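Local coordinates for serine Recombinase (PDB 3LHF), which probably binds DNA and exchanges its strands as the recombinase of a transposon, this piece being its resolvase-type catalytic domain, at residues D[10-13]-D[14-17]; D[46-49]-D[50-53]. The protein carries 1 engineered substitution. One frame throughout, in Å; residues are numbered along the deposited sequence.

Interaction 1 (10-13 with 14-17) leads from strand 3-10 into helix 16-29, and interaction 2 (46-49 with 50-53) starts helix 49-58 after strand 35-40, so both are worked examples of a loop turning from a strand into a helix. Their centres lie about 17 Å apart and their nearest atoms about 8 Å, without touching. R9 bridges the gap: it packs against the R48 side chain and gives S11 OG a weak hydrogen bond. By family resemblance, S11 probably takes the place of the nucleophilic serine of serine recombinases, and R48 that of an active-site arginine.

Interaction 1 (D[10-13]-D[14-17]); sequences VSSS and TQKD
V10 and Q15 pass each other in opposite directions, V10 CG2 coming to 4.1 Å from Q15 CB where strand 3-10 gives out. At S11 the backbone takes over, its N lying 2.9 Å from Q15 OE1, while its hydroxyl turns to E104 in a hydrogen bond. S12 is gripped twice by the same glutamine. S12 N donates to Q15 OE1 at 2.9 Å, in the carbonyl plane and on a lone pair, though the bond is bent to 133°; the glutamine chain, extended past CG with chi2 at -177°, is what carries OE1 back that far. In return Q15 N bonds to S12 O at 3.2 Å, coming from above the carbonyl plane, and this closes a type I beta turn over S13 and T14. The S12 hydroxyl is modelled too close to that of T14, which leaves its place doubtful. S13 takes part mainly through its carbonyl oxygen, with K16 CD lying 3.1 Å from S13 O. Q15 is the N-cap residue, so the turn leads straight into helix 16-29, where L19 and Q22 touch V10, while the V10 backbone is hydrogen-bonded to G41, just past the edge strand 35-40.

Interaction 2 (D[46-49]-D[50-53]); sequences MKRK and GFLK
R48 O accepts L52 N at 3.0 Å in a nearly straight bond (171°), and K49 O accepts K53 N at 3.1 Å: these are the opening i to i+4 bonds of helix 49-58, with R48 as its N-cap. On this first helical turn, within the resolvase-type domain, sits a cation-pi stack between residues three apart. The R48 guanidinium lies flat over one face of the F51 ring, planes 13° apart, with CZ 4.3 Å from the ring centroid and NH1 3.7 Å from F51 CG, above the middle of the ring. CG anti to the backbone N (chi1 179°) swings the F51 ring out beside the arginine, chi2 turns its face to the guanidinium, and the arginine chain bends at chi2 and chi3 to come down upon it. Hydrogen bonds from NH1 to N45 O and from NH2 to L74 O fix the rotation of the guanidinium. M46 adds an oblique Met-aromatic contact, its SD 5.4 Å from the F51 centroid. I81 of the second subunit also packs against F51, bringing the dimer contact up to the same ring. With the ring cut back to an alanine here, the guanidinium is likely to lose its flat aromatic support, and a gap to open beside M46 and I81 of the second subunit. L52 closes the turn against the incoming loop: its CD1 rests 3.5 Å from K47 CA and 3.5 Å from M46 O.

Interaction 1 (D[10-13]-D[14-17])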
ATOM      1  N   VAL D  10       9.408  11.082  -9.661  1.00 48.38           N
ATOM      2  CA  VAL D  10       8.551  12.234  -9.675  1.00 48.68           C
ATOM      3  C   VAL D  10       7.314  11.829 -10.403  1.00 50.78           C
ATOM      4  O   VAL D  10       7.334  10.922 -11.193  1.00 44.14           O
ATOM      5  CB  VAL D  10       9.145  13.451 -10.366  1.00 50.22           C
ATOM      6  CG1 VAL D  10      10.427  13.859  -9.743  1.00 46.02           C
ATOM      7  CG2 VAL D  10       9.287  13.227 -11.819  1.00 51.76           C
ATOM      8  N   SER D  11       6.224  12.495 -10.073  1.00 57.55           N
ATOM      9  CA  SER D  11       4.914  12.160 -10.594  1.00 54.31           C
ATOM     10  C   SER D  11       4.675  12.341 -12.068  1.00 55.41           C
ATOM     11  O   SER D  11       4.029  11.535 -12.671  1.00 58.99           O
ATOM     12  CB  SER D  11       3.843  12.866  -9.801  1.00 55.63           C
ATOM     13  OG  SER D  11       3.455  12.036  -8.748  1.00 62.02           O
ATOM     14  N   SER D  12       5.198  13.409 -12.632  1.00 55.20           N
ATOM     15  CA  SER D  12       4.812  13.845 -13.952  1.00 58.49           C
ATOM     16  C   SER D  12       5.996  14.190 -14.839  1.00 60.58           C
ATOM     17  O   SER D  12       7.072  14.443 -14.369  1.00 55.73           O
ATOM     18  CB  SER D  12       3.863  15.034 -13.824  1.00 57.82           C
ATOM     19  OG  SER D  12       3.953  15.905 -14.914  1.00 59.69           O
ATOM     20  N   SER D  13       5.769  14.206 -16.137  1.00 63.14           N
ATOM     21  CA  SER D  13       6.776  14.562 -17.118  1.00 60.48           C
ATOM     22  C   SER D  13       7.168  16.027 -17.029  1.00 58.95           C
ATOM     23  O   SER D  13       8.194  16.424 -17.525  1.00 58.35           O
ATOM     24  CB  SER D  13       6.322  14.193 -18.516  1.00 60.43           C
ATOM     25  OG  SER D  13       5.431  15.136 -19.034  1.00 64.02           O
ATOM     26  N   THR D  14       6.336  16.791 -16.341  1.00 62.47           N
ATOM     27  CA  THR D  14       6.503  18.208 -16.092  1.00 60.80           C
ATOM     28  C   THR D  14       7.576  18.520 -15.072  1.00 59.08           C
ATOM     29  O   THR D  14       8.163  19.571 -15.086  1.00 55.15           O
ATOM     30  CB  THR D  14       5.202  18.777 -15.542  1.00 58.83           C
ATOM     31  OG1 THR D  14       4.739  17.948 -14.485  1.00 57.42           O
ATOM     32  CG2 THR D  14       4.164  18.780 -16.593  1.00 59.02           C
ATOM     33  N   GLN D  15       7.807  17.584 -14.177  1.00 57.76           N
ATOM     34  CA  GLN D  15       8.765  17.734 -13.112  1.00 59.64           C
ATOM     35  C   GLN D  15      10.107  17.094 -13.473  1.00 58.24           C
ATOM     36  O   GLN D  15      10.920  16.839 -12.620  1.00 56.94           O
ATOM     37  CB  GLN D  15       8.191  17.139 -11.840  1.00 58.16           C
ATOM     38  CG  GLN D  15       6.704  17.005 -11.870  1.00 54.43           C
ATOM     39  CD  GLN D  15       6.132  16.473 -10.585  1.00 59.70           C
ATOM     40  OE1 GLN D  15       5.769  15.320 -10.490  1.00 57.93           O
ATOM     41  NE2 GLN D  15       6.039  17.323  -9.591  1.00 60.17           N
ATOM     42  N   LYS D  16      10.315  16.866 -14.761  1.00 55.11           N
ATOM     43  CA  LYS D  16      11.440  16.115 -15.277  1.00 57.01           C
ATOM     44  C   LYS D  16      12.790  16.737 -14.951  1.00 59.29           C
ATOM     45  O   LYS D  16      13.742  16.065 -14.663  1.00 56.89           O
ATOM     46  CB  LYS D  16      11.307  15.982 -16.790  1.00 56.76           C
ATOM     47  CG  LYS D  16      11.413  17.299 -17.542  1.00 55.44           C
ATOM     48  CD  LYS D  16      10.805  17.230 -18.912  1.00 52.23           C
ATOM     49  CE  LYS D  16      11.782  16.735 -19.939  1.00 52.02           C
ATOM     50  NZ  LYS D  16      12.376  17.819 -20.730  1.00 47.35           N
ATOM     51  N   ASP D  17      12.864  18.036 -15.048  1.00 55.96           N
ATOM     52  CA  ASP D  17      14.035  18.738 -14.662  1.00 56.50           C
ATOM     53  C   ASP D  17      14.286  18.634 -13.163  1.00 59.14           C
ATOM     54  O   ASP D  17      15.409  18.571 -12.706  1.00 53.14           O
ATOM     55  CB  ASP D  17      13.910  20.140 -15.164  1.00 58.09           C
ATOM     56  CG  ASP D  17      13.479  20.172 -16.592  1.00 64.50           C
ATOM     57  OD1 ASP D  17      12.463  20.802 -16.910  1.00 67.27           O
ATOM     58  OD2 ASP D  17      14.145  19.535 -17.397  1.00 58.39           O
TER

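Interaction 2 (D[46-49]-D[50-53])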
ATOM      1  N   MET D  46       1.949   0.505  -8.811  1.00 53.73           N
ATOM      2  CA  MET D  46       2.652  -0.669  -8.356  1.00 54.34           C
ATOM      3  C   MET D  46       3.386  -1.295  -9.504  1.00 54.39           C
ATOM      4  O   MET D  46       4.068  -2.266  -9.352  1.00 54.62           O
ATOM      5  CB  MET D  46       1.702  -1.669  -7.717  1.00 53.60           C
ATOM      6  CG  MET D  46       1.246  -1.315  -6.310  1.00 46.14           C
ATOM      7  SD  MET D  46       2.509  -0.869  -5.170  1.00 45.83           S
ATOM      8  CE  MET D  46       2.846   0.780  -5.618  1.00 38.50           C
ATOM      9  N   LYS D  47       3.246  -0.698 -10.662  1.00 54.65           N
ATOM     10  CA  LYS D  47       3.912  -1.177 -11.837  1.00 56.07           C
ATOM     11  C   LYS D  47       5.025  -0.264 -12.360  1.00 55.81           C
ATOM     12  O   LYS D  47       5.360  -0.341 -13.518  1.00 55.48           O
ATOM     13  CB  LYS D  47       2.894  -1.495 -12.921  1.00 58.63           C
ATOM     14  CG  LYS D  47       2.321  -2.887 -12.811  1.00 62.94           C
ATOM     15  CD  LYS D  47       1.197  -3.137 -13.800  1.00 67.67           C
ATOM     16  CE  LYS D  47       1.662  -3.753 -15.107  1.00 59.94           C
ATOM     17  NZ  LYS D  47       1.470  -5.208 -15.185  1.00 54.77           N
ATOM     18  N   ARG D  48       5.578   0.597 -11.514  1.00 51.66           N
ATOM     19  CA  ARG D  48       6.673   1.439 -11.941  1.00 48.33           C
ATOM     20  C   ARG D  48       7.793   0.497 -12.230  1.00 52.68           C
ATOM     21  O   ARG D  48       8.119  -0.319 -11.403  1.00 52.96           O
ATOM     22  CB  ARG D  48       7.115   2.358 -10.820  1.00 50.87           C
ATOM     23  CG  ARG D  48       6.184   3.499 -10.505  1.00 48.58           C
ATOM     24  CD  ARG D  48       5.487   3.286  -9.208  1.00 48.45           C
ATOM     25  NE  ARG D  48       6.145   4.001  -8.145  1.00 47.71           N
ATOM     26  CZ  ARG D  48       6.078   3.658  -6.882  1.00 44.34           C
ATOM     27  NH1 ARG D  48       5.387   2.620  -6.525  1.00 45.72           N
ATOM     28  NH2 ARG D  48       6.701   4.355  -5.984  1.00 46.77           N
ATOM     29  N   LYS D  49       8.386   0.590 -13.406  1.00 56.47           N
ATOM     30  CA  LYS D  49       9.399  -0.378 -13.775  1.00 55.64           C
ATOM     31  C   LYS D  49      10.573  -0.309 -12.834  1.00 53.85           C
ATOM     32  O   LYS D  49      11.105  -1.321 -12.435  1.00 51.81           O
ATOM     33  CB  LYS D  49       9.877  -0.155 -15.195  1.00 51.19           C
ATOM     34  CG  LYS D  49       9.110  -0.911 -16.226  1.00 60.61           C
ATOM     35  CD  LYS D  49       9.576  -0.520 -17.605  1.00 64.61           C
ATOM     36  CE  LYS D  49       8.922  -1.336 -18.673  1.00 75.12           C
ATOM     37  NZ  LYS D  49       8.128  -0.478 -19.576  1.00 73.39           N
ATOM     38  N   GLY D  50      10.966   0.906 -12.491  1.00 54.30           N
ATOM     39  CA  GLY D  50      12.083   1.113 -11.611  1.00 49.53           C
ATOM     40  C   GLY D  50      11.802   0.537 -10.254  1.00 50.54           C
ATOM     41  O   GLY D  50      12.644  -0.058  -9.636  1.00 49.12           O
ATOM     42  N   PHE D  51      10.595   0.738  -9.784  1.00 51.96           N
ATOM     43  CA  PHE D  51      10.230   0.247  -8.487  1.00 49.92           C
ATOM     44  C   PHE D  51      10.279  -1.274  -8.404  1.00 46.91           C
ATOM     45  O   PHE D  51      10.858  -1.830  -7.504  1.00 43.74           O
ATOM     46  CB  PHE D  51       8.833   0.764  -8.191  1.00 47.08           C
ATOM     47  CG  PHE D  51       8.298   0.332  -6.899  1.00 44.37           C
ATOM     48  CD1 PHE D  51       8.697   0.938  -5.748  1.00 44.14           C
ATOM     49  CD2 PHE D  51       7.400  -0.677  -6.835  1.00 41.98           C
ATOM     50  CE1 PHE D  51       8.219   0.543  -4.590  1.00 42.10           C
ATOM     51  CE2 PHE D  51       6.923  -1.073  -5.679  1.00 44.87           C
ATOM     52  CZ  PHE D  51       7.325  -0.466  -4.546  1.00 45.98           C
ATOM     53  N   LEU D  52       9.657  -1.936  -9.358  1.00 48.09           N
ATOM     54  CA  LEU D  52       9.570  -3.388  -9.371  1.00 46.80           C
ATOM     55  C   LEU D  52      10.935  -4.038  -9.490  1.00 47.25           C
ATOM     56  O   LEU D  52      11.202  -5.061  -8.895  1.00 41.85           O
ATOM     57  CB  LEU D  52       8.638  -3.875 -10.468  1.00 50.25           C
ATOM     58  CG  LEU D  52       7.141  -3.690 -10.231  1.00 49.14           C
ATOM     59  CD1 LEU D  52       6.395  -3.627 -11.508  1.00 45.84           C
ATOM     60  CD2 LEU D  52       6.594  -4.730  -9.360  1.00 45.19           C
ATOM     61  N   LYS D  53      11.789  -3.417 -10.275  1.00 47.57           N
ATOM     62  CA  LYS D  53      13.139  -3.858 -10.397  1.00 46.12           C
ATOM     63  C   LYS D  53      13.876  -3.763  -9.090  1.00 45.10           C
ATOM     64  O   LYS D  53      14.529  -4.683  -8.693  1.00 48.93           O
ATOM     65  CB  LYS D  53      13.847  -2.998 -11.430  1.00 46.05           C
ATOM     66  CG  LYS D  53      15.173  -3.507 -11.863  1.00 46.30           C
ATOM     67  CD  LYS D  53      16.254  -2.566 -11.497  1.00 50.29           C
ATOM     68  CE  LYS D  53      17.176  -2.270 -12.655  1.00 50.61           C
ATOM     69  NZ  LYS D  53      18.400  -1.594 -12.200  1.00 51.61           N
TER